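Local atomic coordinates of FrpC operon protein (Neisseria meningitidis, PDB entry 5EDF), a protein that binds the iron-regulated RTX protein FrpC of the meningococcus and is possibly involved in adhesion, though its precise role is not established. Residues V19-Q24 / K45-T50; M28-G33 / N59-S64; D99-R104 / F189-Y194; A161-R166 / E207-H212. All blocks are in the same frame, centred on the assembly; numbering follows the deposited sequence. Where two conformers were deposited one is given.

The four contacts follow one another across the fold, from a small mixed sheet across a long antiparallel one. Contact 1 fastens a loop to strand 18-23, and contact 2, its centre about 8 Å away, packs the partner strand 26-31 against strand 61-70. That strand is the sheet neighbour of strand 98-105, which contact 3 pairs with strand 189-193; S64 OG of contact 2 lies 2.8 Å from D100 OD1 of contact 3. Contact 4 lays helix 205-224 on a strand farther along the same sheet, and Y193 OH meets H212 ND1 at 2.6 Å. Contacts 1 and 4 lie about 29 Å apart between centres. I162, in segment 161-166 of contact 4, lines the azide pocket.

Contact 1 (V19-Q24 / K45-T50); sequences VTFDFQ and KWLSDT
Strand 18-23 of the small mixed sheet is met through V19, T20 and F21 by L47 and D49, which lie on the chain that follows the short strand 45-46. In the polar part D49 accepts the main-chain N-H of T20: T20 N donates to D49 OD1 at 2.9 Å, nearly straight (167°), using the syn lone pair of that oxygen. A water bridges D49 OD1 to T20 O, and a second joins D49 OD2 to T20 OG1, so both carboxylate oxygens are tied to one residue. A short acidic side chain suits this place, able to accept a main-chain N-H and two waters at once. Beside it is an apolar patch. V19 holds CG1 anti to its backbone N (chi1 178°), and this methyl meets L47 CD2 at 3.9 Å, the two side chains crossing at about a right angle. L47 CD2 also faces F21 CZ tip to tip, again at 3.9 Å, while V19 CG2 rests 3.5 Å from L47 O. Strand 26-31 flanks strand 18-23 on one side and strand 56-57 on the other; Y56 packs on V19, F21 and L47, and F21 reaches I61 of strand 61-70.

Contact 2 (M28-G33 / N59-S64); sequences MVIPYG and NLIEIS
The strand of M28 and I30 runs within 25° of parallel to that of I61 and I63, with their axes 10.2 Å apart at closest approach, a spacing that belongs to two packed layers and is too wide for strands paired in one sheet. Side chains fill most of the gap. I30 and I61 reach toward each other tip to tip, CD1 to CD1 at 3.7 Å. I30 CD1 also touches I61 CG2 at 3.9 Å and I63 CG2 at 4.1 Å, so one methyl is lodged among three. Its position follows from an extended chain: chi2 of -173° carries CD1 away from the I30 backbone and into the other layer. I63 turns the other way about its first torsion, at 67°, which puts CG1 between N and the carbonyl carbon and leaves CG2 to meet I30. M28, a selenomethionine introduced for the crystal study, crosses I61 obliquely, with SE 4.0 Å from I61 CD1. A branched isoleucine suits position 61, since it offers both CG2 and CD1 to I30 CD1. Around this interior, F21 and F23 of strand 18-23 lie against I61, I101 of strand 98-105 lies against I63, and helix 205-224 brings F222 and V223 to M28 and L218 to I63, so the patch is shared by both sheets and the C-terminal helix.

Contact 3 (D99-R104 / F189-Y194); sequences DDIVIR and FTVQYY
R104 O takes the shortest bond of this strand pair, 2.8 Å from T190 N, with the donor tilted 31° from the carbonyl plane; F189 CA and the edge of the F189 ring also come up to this oxygen. The return bond from R104 N to T190 O completes an antiparallel hydrogen-bonded pair, and V102 with Q192 forms the next, V102 N to Q192 O and Q192 N to V102 O each 3.0 Å. Toward the other end the direct ladder gives way to water: one molecule links D100 O to Y194 N, and another D100 N to Y194 O. The face that carries I101, I103, V191 and Y193 is largely apolar, the Y193 hydroxyl being taken up by H212 ND1. I101 CG2 presses on V191 CG1 at 3.5 Å, while I101 CG1 lies beside Y193 CB at 3.8 Å. On the other face, which mixes V102 with T190, Q192 and R104, the side chains of R104 and T190 lie side by side, R104 CB 3.4 Å from T190 OG1. Strand 61-70 flanks strand 98-105 and strand 178-186 flanks strand 189-193, while helix 205-224 lies over the face of I101 and V191, V215 touching I101, V191 and Y193.

Contact 4 (A161-R166 / E207-H212); sequences AIITHR and ELVGYH
L208 CD1 lies over one face of the H165 imidazole, 3.8 Å above its plane and shifted toward the rim, a CH-pi contact with the methyl 4.1 Å from the ring centroid and 24° off the normal. The Y178 ring also meets this imidazole, their planes about 25° apart, and both ring nitrogens have partners: ND1 with T180 OG1, NE2 with L203 N. CB of H165 points toward the helix, and the first torsion sets CG anti to the backbone N (chi1 -172°), against L208 CD1; the leucine crosses the histidine at about a right angle. At the other end the small A161 CB lets the H212 ring come close to the strand, NE2 at 3.6 Å, the methyl lying oblique to the ring. Between these two lies I163, whose CD1 lies 3.9 Å from L208 O and 4.2 Å from both V209 CG2 and H212 CB, while its CG2 touches L208 CB. Alternate strand residues A161, I163 and H165 thus meet L208, V209 and H212, about one turn of helix. I162 points to the opposite side of the sheet, where it belongs to the azide pocket together with L110, S111 and M114. The contact itself is all van der Waals and CH-pi packing, with its polar atoms served from outside. Since L203 N must donate to H165 NE2, that histidine is probably neutral with its proton on ND1, turned to T180 OG1. Bonds at both nitrogens fix the rotation of the buried H165 ring, while the single ND1 bond to Y193 OH restrains H212.

Contact 1 (V19-Q24 / K45-T50)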
# COMPACT_ATOMS: atom_id res chain seq x y z
N VAL A 19 17.70 6.90 -0.88
CA VAL A 19 17.53 7.95 -1.87
C VAL A 19 16.68 9.06 -1.25
O VAL A 19 15.62 8.78 -0.65
CB VAL A 19 16.93 7.43 -3.18
CG1 VAL A 19 16.73 8.59 -4.21
CG2 VAL A 19 17.81 6.32 -3.76
N THR A 20 17.08 10.31 -1.45
CA THR A 20 16.38 11.47 -0.96
C THR A 20 15.49 12.09 -2.04
O THR A 20 15.93 12.35 -3.17
CB THR A 20 17.35 12.49 -0.40
OG1 THR A 20 18.11 11.89 0.65
CG2 THR A 20 16.61 13.73 0.11
N PHE A 21 14.23 12.30 -1.68
CA PHE A 21 13.20 12.87 -2.53
C PHE A 21 12.72 14.17 -1.90
O PHE A 21 12.82 14.36 -0.72
CB PHE A 21 12.04 11.92 -2.63
CG PHE A 21 12.38 10.64 -3.35
CD1 PHE A 21 12.23 10.54 -4.72
CD2 PHE A 21 12.82 9.53 -2.65
CE1 PHE A 21 12.52 9.36 -5.40
CE2 PHE A 21 13.08 8.35 -3.31
CZ PHE A 21 12.95 8.27 -4.69
N ASP A 22 12.22 15.07 -2.75
CA ASP A 22 11.72 16.36 -2.31
C ASP A 22 10.37 16.64 -2.94
O ASP A 22 10.25 16.60 -4.15
CB ASP A 22 12.69 17.50 -2.66
CG ASP A 22 12.19 18.82 -2.21
OD1 ASP A 22 12.31 19.13 -1.01
OD2 ASP A 22 11.65 19.54 -3.07
N PHE A 23 9.35 16.82 -2.10
CA PHE A 23 8.03 17.26 -2.51
C PHE A 23 7.89 18.75 -2.20
O PHE A 23 7.55 19.09 -1.08
CB PHE A 23 6.93 16.54 -1.73
CG PHE A 23 6.85 15.04 -1.94
CD1 PHE A 23 6.02 14.49 -2.93
CD2 PHE A 23 7.44 14.19 -1.04
CE1 PHE A 23 5.89 13.10 -3.05
CE2 PHE A 23 7.29 12.79 -1.15
CZ PHE A 23 6.50 12.28 -2.17
N GLN A 24 8.18 19.58 -3.18
CA GLN A 24 8.10 21.04 -2.99
C GLN A 24 8.67 21.48 -1.65
O GLN A 24 8.03 22.27 -0.93
CB GLN A 24 6.68 21.54 -3.20
CG GLN A 24 6.02 21.07 -4.48
CD GLN A 24 6.56 21.74 -5.74
OE1 GLN A 24 7.19 22.80 -5.69
NE2 GLN A 24 6.30 21.11 -6.88
N LYS A 45 21.09 -2.48 -11.40
CA LYS A 45 21.48 -1.08 -11.19
C LYS A 45 20.30 -0.39 -10.52
O LYS A 45 19.18 -0.41 -11.02
CB LYS A 45 21.81 -0.39 -12.50
CG LYS A 45 23.05 -0.97 -13.19
CD LYS A 45 23.28 -0.31 -14.54
CE LYS A 45 24.52 -0.86 -15.24
NZ LYS A 45 24.49 -2.35 -15.53
N TRP A 46 20.55 0.21 -9.36
CA TRP A 46 19.50 0.75 -8.52
C TRP A 46 19.66 2.24 -8.39
O TRP A 46 20.79 2.75 -8.31
CB TRP A 46 19.51 0.08 -7.14
CG TRP A 46 18.95 -1.32 -7.17
CD1 TRP A 46 19.47 -2.38 -7.81
CD2 TRP A 46 17.73 -1.77 -6.55
NE1 TRP A 46 18.66 -3.50 -7.65
CE2 TRP A 46 17.59 -3.13 -6.88
CE3 TRP A 46 16.74 -1.15 -5.77
CZ2 TRP A 46 16.48 -3.88 -6.46
CZ3 TRP A 46 15.66 -1.93 -5.34
CH2 TRP A 46 15.56 -3.24 -5.69
N LEU A 47 18.54 2.92 -8.35
CA LEU A 47 18.46 4.37 -8.20
C LEU A 47 19.41 4.81 -7.10
O LEU A 47 19.45 4.22 -6.01
CB LEU A 47 17.05 4.84 -7.82
CG LEU A 47 16.77 6.34 -7.91
CD1 LEU A 47 16.79 6.78 -9.36
CD2 LEU A 47 15.43 6.65 -7.29
N SER A 48 20.13 5.91 -7.36
CA SER A 48 21.02 6.49 -6.39
C SER A 48 20.85 8.00 -6.32
O SER A 48 20.46 8.62 -7.30
CB SER A 48 22.47 6.20 -6.78
OG SER A 48 22.77 6.55 -8.13
N ASP A 49 21.17 8.60 -5.18
CA ASP A 49 21.34 10.06 -5.11
C ASP A 49 22.35 10.46 -6.21
O ASP A 49 23.37 9.80 -6.43
CB ASP A 49 21.87 10.44 -3.73
CG ASP A 49 20.89 10.19 -2.61
OD1 ASP A 49 19.67 10.34 -2.82
OD2 ASP A 49 21.35 9.91 -1.50
N THR A 50 22.06 11.56 -6.90
CA THR A 50 22.91 12.03 -7.98
C THR A 50 23.82 13.16 -7.49
O THR A 50 23.33 14.13 -6.92
CB THR A 50 22.07 12.57 -9.12
OG1 THR A 50 21.25 11.50 -9.64
CG2 THR A 50 22.95 13.13 -10.24
O HOH W 1 19.72 9.64 0.60
O HOH W 2 18.52 12.40 -4.25

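Contact 2 (M28-G33 / N59-S64)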
# COMPACT_ATOMS: atom_id res chain seq x y z
N MSE A 28 11.90 13.32 1.92
CA MSE A 28 11.63 11.97 2.32
C MSE A 28 12.86 11.18 1.98
O MSE A 28 13.39 11.31 0.86
CB MSE A 28 10.47 11.43 1.51
CG MSE A 28 9.89 10.19 2.05
SE MSE A 28 8.05 9.84 1.43
CE MSE A 28 6.97 10.38 2.96
N VAL A 29 13.33 10.36 2.91
CA VAL A 29 14.58 9.60 2.73
C VAL A 29 14.21 8.12 2.81
O VAL A 29 13.73 7.67 3.84
CB VAL A 29 15.65 9.96 3.78
CG1 VAL A 29 16.88 9.08 3.60
CG2 VAL A 29 16.01 11.43 3.63
N ILE A 30 14.36 7.39 1.70
CA ILE A 30 13.79 6.05 1.55
C ILE A 30 14.89 5.03 1.39
O ILE A 30 15.70 5.15 0.47
CB ILE A 30 12.85 5.99 0.34
CG1 ILE A 30 11.75 7.05 0.51
CG2 ILE A 30 12.23 4.57 0.18
CD1 ILE A 30 10.64 7.00 -0.53
N PRO A 31 14.93 3.98 2.24
CA PRO A 31 15.88 2.89 1.97
C PRO A 31 15.67 2.32 0.58
O PRO A 31 14.53 2.08 0.17
CB PRO A 31 15.60 1.87 3.06
CG PRO A 31 14.97 2.69 4.18
CD PRO A 31 14.15 3.73 3.45
N TYR A 32 16.74 2.15 -0.19
CA TYR A 32 16.61 1.98 -1.61
C TYR A 32 15.97 0.68 -2.02
O TYR A 32 15.45 0.57 -3.14
CB TYR A 32 17.95 2.23 -2.32
CG TYR A 32 18.94 1.11 -2.36
CD1 TYR A 32 19.31 0.37 -1.24
CD2 TYR A 32 19.61 0.82 -3.54
CE1 TYR A 32 20.28 -0.63 -1.30
CE2 TYR A 32 20.56 -0.14 -3.61
CZ TYR A 32 20.92 -0.87 -2.50
OH TYR A 32 21.90 -1.83 -2.55
N GLY A 33 15.96 -0.33 -1.15
CA GLY A 33 15.29 -1.57 -1.43
C GLY A 33 13.78 -1.49 -1.57
O GLY A 33 13.17 -2.42 -2.07
N ASN A 59 6.56 14.63 -7.80
CA ASN A 59 5.17 14.76 -7.35
C ASN A 59 4.64 13.51 -6.70
O ASN A 59 3.67 13.58 -5.96
CB ASN A 59 4.25 15.10 -8.54
CG ASN A 59 4.62 16.39 -9.24
OD1 ASN A 59 4.55 16.48 -10.46
ND2 ASN A 59 5.02 17.39 -8.47
N LEU A 60 5.20 12.35 -7.00
CA LEU A 60 4.78 11.10 -6.40
C LEU A 60 5.96 10.17 -6.33
O LEU A 60 6.90 10.29 -7.14
CB LEU A 60 3.62 10.44 -7.18
CG LEU A 60 3.96 9.76 -8.50
CD1 LEU A 60 4.43 8.34 -8.36
CD2 LEU A 60 2.73 9.80 -9.43
N ILE A 61 5.92 9.26 -5.36
CA ILE A 61 6.85 8.16 -5.23
C ILE A 61 6.03 6.89 -5.20
O ILE A 61 5.01 6.84 -4.52
CB ILE A 61 7.66 8.23 -3.92
CG1 ILE A 61 8.39 9.58 -3.78
CG2 ILE A 61 8.67 7.05 -3.86
CD1 ILE A 61 9.01 9.76 -2.41
N GLU A 62 6.46 5.85 -5.92
CA GLU A 62 5.80 4.56 -5.92
C GLU A 62 6.76 3.55 -5.36
O GLU A 62 7.66 3.09 -6.05
CB GLU A 62 5.33 4.15 -7.33
CG GLU A 62 4.52 2.86 -7.36
CD GLU A 62 3.99 2.51 -8.72
OE1 GLU A 62 4.60 2.94 -9.74
OE2 GLU A 62 2.96 1.81 -8.80
N ILE A 63 6.64 3.25 -4.08
CA ILE A 63 7.45 2.19 -3.46
C ILE A 63 6.82 0.83 -3.73
O ILE A 63 5.62 0.76 -4.05
CB ILE A 63 7.67 2.42 -1.95
CG1 ILE A 63 6.38 2.30 -1.14
CG2 ILE A 63 8.39 3.74 -1.70
CD1 ILE A 63 6.63 2.17 0.39
N SER A 64 7.60 -0.22 -3.60
CA SER A 64 7.11 -1.57 -3.81
C SER A 64 7.55 -2.41 -2.63
O SER A 64 8.70 -2.38 -2.23
CB SER A 64 7.61 -2.13 -5.16
OG SER A 64 7.26 -1.32 -6.27

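Contact 3 (D99-R104 / F189-Y194)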
# COMPACT_ATOMS: atom_id res chain seq x y z
N ASP A 99 3.33 -5.46 -3.63
CA ASP A 99 2.34 -4.39 -3.70
C ASP A 99 3.02 -3.05 -3.96
O ASP A 99 4.15 -2.81 -3.49
CB ASP A 99 1.57 -4.31 -2.38
CG ASP A 99 0.75 -5.53 -2.08
OD1 ASP A 99 0.28 -6.21 -3.01
OD2 ASP A 99 0.55 -5.82 -0.86
N ASP A 100 2.34 -2.16 -4.67
CA ASP A 100 2.80 -0.80 -4.92
C ASP A 100 2.08 0.17 -4.03
O ASP A 100 0.86 0.07 -3.86
CB ASP A 100 2.55 -0.44 -6.37
CG ASP A 100 3.43 -1.23 -7.31
OD1 ASP A 100 4.65 -1.09 -7.22
OD2 ASP A 100 2.85 -1.96 -8.13
N ILE A 101 2.81 1.10 -3.45
CA ILE A 101 2.23 2.10 -2.57
C ILE A 101 2.59 3.47 -3.10
O ILE A 101 3.78 3.78 -3.27
CB ILE A 101 2.71 1.91 -1.10
CG1 ILE A 101 2.31 0.52 -0.58
CG2 ILE A 101 2.16 3.06 -0.24
CD1 ILE A 101 3.00 0.11 0.69
N VAL A 102 1.59 4.28 -3.44
CA VAL A 102 1.80 5.57 -4.08
C VAL A 102 1.68 6.67 -3.04
O VAL A 102 0.65 6.82 -2.38
CB VAL A 102 0.85 5.77 -5.25
CG1 VAL A 102 1.05 7.16 -5.87
CG2 VAL A 102 1.05 4.70 -6.31
N ILE A 103 2.75 7.46 -2.93
CA ILE A 103 2.89 8.52 -1.94
C ILE A 103 2.93 9.86 -2.65
O ILE A 103 3.76 10.05 -3.55
CB ILE A 103 4.17 8.34 -1.12
CG1 ILE A 103 4.21 6.98 -0.46
CG2 ILE A 103 4.29 9.46 -0.06
CD1 ILE A 103 5.56 6.59 0.15
N ARG A 104 2.08 10.78 -2.22
CA ARG A 104 2.05 12.17 -2.71
C ARG A 104 1.96 13.10 -1.53
O ARG A 104 1.59 12.69 -0.44
CB ARG A 104 0.84 12.44 -3.61
CG ARG A 104 0.84 11.59 -4.83
CD ARG A 104 -0.34 11.93 -5.72
NE ARG A 104 -0.05 13.18 -6.39
CZ ARG A 104 0.31 13.33 -7.67
NH1 ARG A 104 0.35 12.31 -8.51
NH2 ARG A 104 0.60 14.53 -8.11
N PHE A 189 0.92 13.54 3.91
CA PHE A 189 1.03 12.79 2.67
C PHE A 189 -0.24 12.03 2.40
O PHE A 189 -0.97 11.66 3.33
CB PHE A 189 2.21 11.79 2.70
CG PHE A 189 3.52 12.46 2.93
CD1 PHE A 189 4.20 13.00 1.88
CD2 PHE A 189 4.06 12.60 4.23
CE1 PHE A 189 5.43 13.71 2.11
CE2 PHE A 189 5.27 13.24 4.46
CZ PHE A 189 5.94 13.81 3.40
N THR A 190 -0.56 11.81 1.14
CA THR A 190 -1.58 10.83 0.79
C THR A 190 -0.88 9.54 0.40
O THR A 190 0.17 9.56 -0.26
CB THR A 190 -2.49 11.30 -0.33
OG1 THR A 190 -1.73 11.52 -1.53
CG2 THR A 190 -3.21 12.60 0.05
N VAL A 191 -1.44 8.42 0.87
CA VAL A 191 -0.83 7.11 0.69
C VAL A 191 -1.94 6.19 0.21
O VAL A 191 -2.92 5.96 0.94
CB VAL A 191 -0.19 6.66 1.99
CG1 VAL A 191 0.40 5.30 1.85
CG2 VAL A 191 0.87 7.69 2.42
N GLN A 192 -1.83 5.72 -1.03
CA GLN A 192 -2.92 5.02 -1.71
C GLN A 192 -2.35 3.75 -2.30
O GLN A 192 -1.32 3.78 -2.99
CB GLN A 192 -3.53 5.90 -2.77
CG GLN A 192 -4.15 7.18 -2.22
CD GLN A 192 -4.64 8.16 -3.23
OE1 GLN A 192 -4.59 7.93 -4.43
NE2 GLN A 192 -5.11 9.30 -2.74
N TYR A 193 -3.04 2.63 -2.09
CA TYR A 193 -2.49 1.36 -2.54
C TYR A 193 -3.55 0.28 -2.60
O TYR A 193 -4.58 0.37 -1.95
CB TYR A 193 -1.34 0.95 -1.62
CG TYR A 193 -1.65 0.77 -0.15
CD1 TYR A 193 -1.88 -0.49 0.38
CD2 TYR A 193 -1.68 1.85 0.72
CE1 TYR A 193 -2.16 -0.66 1.73
CE2 TYR A 193 -1.94 1.69 2.06
CZ TYR A 193 -2.19 0.44 2.57
OH TYR A 193 -2.44 0.19 3.90
N TYR A 194 -3.25 -0.77 -3.33
CA TYR A 194 -3.99 -2.02 -3.42
C TYR A 194 -3.11 -3.11 -2.80
O TYR A 194 -2.18 -3.61 -3.45
CB TYR A 194 -4.31 -2.37 -4.88
CG TYR A 194 -5.22 -1.42 -5.59
CD1 TYR A 194 -6.55 -1.32 -5.28
CD2 TYR A 194 -4.75 -0.60 -6.63
CE1 TYR A 194 -7.40 -0.43 -5.91
CE2 TYR A 194 -5.59 0.29 -7.29
CZ TYR A 194 -6.91 0.38 -6.94
OH TYR A 194 -7.77 1.26 -7.60
O HOH W 3 -1.23 -0.35 -5.43
O HOH W 4 -0.43 -3.11 -5.50
O HOH W 5 -1.19 9.08 -2.98

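Contact 4 (A161-R166 / E207-H212)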
# COMPACT_ATOMS: atom_id res chain seq x y z
N ALA A 161 -7.95 6.89 7.30
CA ALA A 161 -7.78 5.85 6.30
C ALA A 161 -9.12 5.24 6.00
O ALA A 161 -9.99 5.14 6.89
CB ALA A 161 -6.83 4.76 6.81
N ILE A 162 -9.31 4.78 4.77
CA ILE A 162 -10.46 3.99 4.40
C ILE A 162 -9.97 2.74 3.67
O ILE A 162 -9.28 2.84 2.63
CB ILE A 162 -11.53 4.77 3.60
CG1 ILE A 162 -12.64 3.83 3.12
CG2 ILE A 162 -10.90 5.50 2.44
CD1 ILE A 162 -13.98 4.51 2.83
N ILE A 163 -10.30 1.56 4.23
CA ILE A 163 -9.92 0.27 3.70
C ILE A 163 -11.21 -0.36 3.17
O ILE A 163 -12.20 -0.46 3.88
CB ILE A 163 -9.34 -0.63 4.79
CG1 ILE A 163 -8.12 0.00 5.45
CG2 ILE A 163 -9.03 -2.04 4.18
CD1 ILE A 163 -7.56 -0.80 6.69
N THR A 164 -11.23 -0.74 1.89
CA THR A 164 -12.41 -1.36 1.26
C THR A 164 -12.02 -2.73 0.76
O THR A 164 -11.04 -2.90 0.06
CB THR A 164 -12.94 -0.53 0.10
OG1 THR A 164 -13.10 0.83 0.49
CG2 THR A 164 -14.29 -1.07 -0.42
N HIS A 165 -12.76 -3.75 1.17
CA HIS A 165 -12.45 -5.15 0.85
C HIS A 165 -13.69 -5.76 0.23
O HIS A 165 -14.75 -5.72 0.85
CB HIS A 165 -12.08 -5.87 2.15
CG HIS A 165 -11.55 -7.26 1.98
ND1 HIS A 165 -10.40 -7.55 1.27
CD2 HIS A 165 -11.99 -8.44 2.48
CE1 HIS A 165 -10.18 -8.85 1.31
NE2 HIS A 165 -11.10 -9.42 2.08
N ARG A 166 -13.61 -6.27 -0.99
CA ARG A 166 -14.80 -6.66 -1.73
C ARG A 166 -14.62 -7.96 -2.50
O ARG A 166 -13.53 -8.30 -2.97
CB ARG A 166 -15.19 -5.55 -2.71
CG ARG A 166 -14.06 -5.10 -3.59
CD ARG A 166 -14.49 -4.13 -4.68
NE ARG A 166 -15.42 -3.09 -4.25
CZ ARG A 166 -15.08 -1.84 -3.94
NH1 ARG A 166 -13.81 -1.45 -3.97
NH2 ARG A 166 -16.02 -0.97 -3.60
N GLU A 207 -5.98 -8.69 9.56
CA GLU A 207 -5.01 -8.73 8.46
C GLU A 207 -4.93 -7.39 7.74
O GLU A 207 -3.84 -6.89 7.47
CB GLU A 207 -5.37 -9.81 7.46
CG GLU A 207 -5.15 -11.22 7.99
CD GLU A 207 -5.63 -12.29 7.04
OE1 GLU A 207 -6.87 -12.41 6.84
OE2 GLU A 207 -4.78 -13.06 6.53
N LEU A 208 -6.08 -6.79 7.47
CA LEU A 208 -6.14 -5.54 6.71
C LEU A 208 -5.63 -4.33 7.50
O LEU A 208 -4.78 -3.58 7.03
CB LEU A 208 -7.57 -5.32 6.22
CG LEU A 208 -8.14 -6.37 5.27
CD1 LEU A 208 -9.67 -6.24 5.13
CD2 LEU A 208 -7.49 -6.20 3.92
N VAL A 209 -6.13 -4.16 8.73
CA VAL A 209 -5.61 -3.10 9.61
C VAL A 209 -4.15 -3.31 9.93
O VAL A 209 -3.36 -2.35 9.95
CB VAL A 209 -6.48 -2.95 10.92
CG1 VAL A 209 -5.81 -1.97 11.89
CG2 VAL A 209 -7.86 -2.44 10.54
N GLY A 210 -3.73 -4.55 10.16
CA GLY A 210 -2.33 -4.83 10.43
C GLY A 210 -1.44 -4.34 9.31
O GLY A 210 -0.37 -3.76 9.56
N TYR A 211 -1.83 -4.60 8.08
CA TYR A 211 -1.06 -4.15 6.91
C TYR A 211 -0.98 -2.63 6.95
O TYR A 211 0.13 -2.07 6.78
CB TYR A 211 -1.73 -4.69 5.64
CG TYR A 211 -0.94 -4.51 4.35
CD1 TYR A 211 -0.53 -5.60 3.62
CD2 TYR A 211 -0.62 -3.24 3.88
CE1 TYR A 211 0.17 -5.45 2.43
CE2 TYR A 211 0.10 -3.09 2.71
CZ TYR A 211 0.50 -4.19 1.98
OH TYR A 211 1.22 -3.95 0.81
N HIS A 212 -2.11 -1.97 7.14
CA HIS A 212 -2.08 -0.52 7.13
C HIS A 212 -1.25 0.07 8.24
O HIS A 212 -0.53 1.05 8.02
CB HIS A 212 -3.48 0.09 7.11
CG HIS A 212 -3.43 1.54 6.86
ND1 HIS A 212 -2.86 2.06 5.71
CD2 HIS A 212 -3.79 2.61 7.61
CE1 HIS A 212 -2.85 3.37 5.78
NE2 HIS A 212 -3.42 3.73 6.93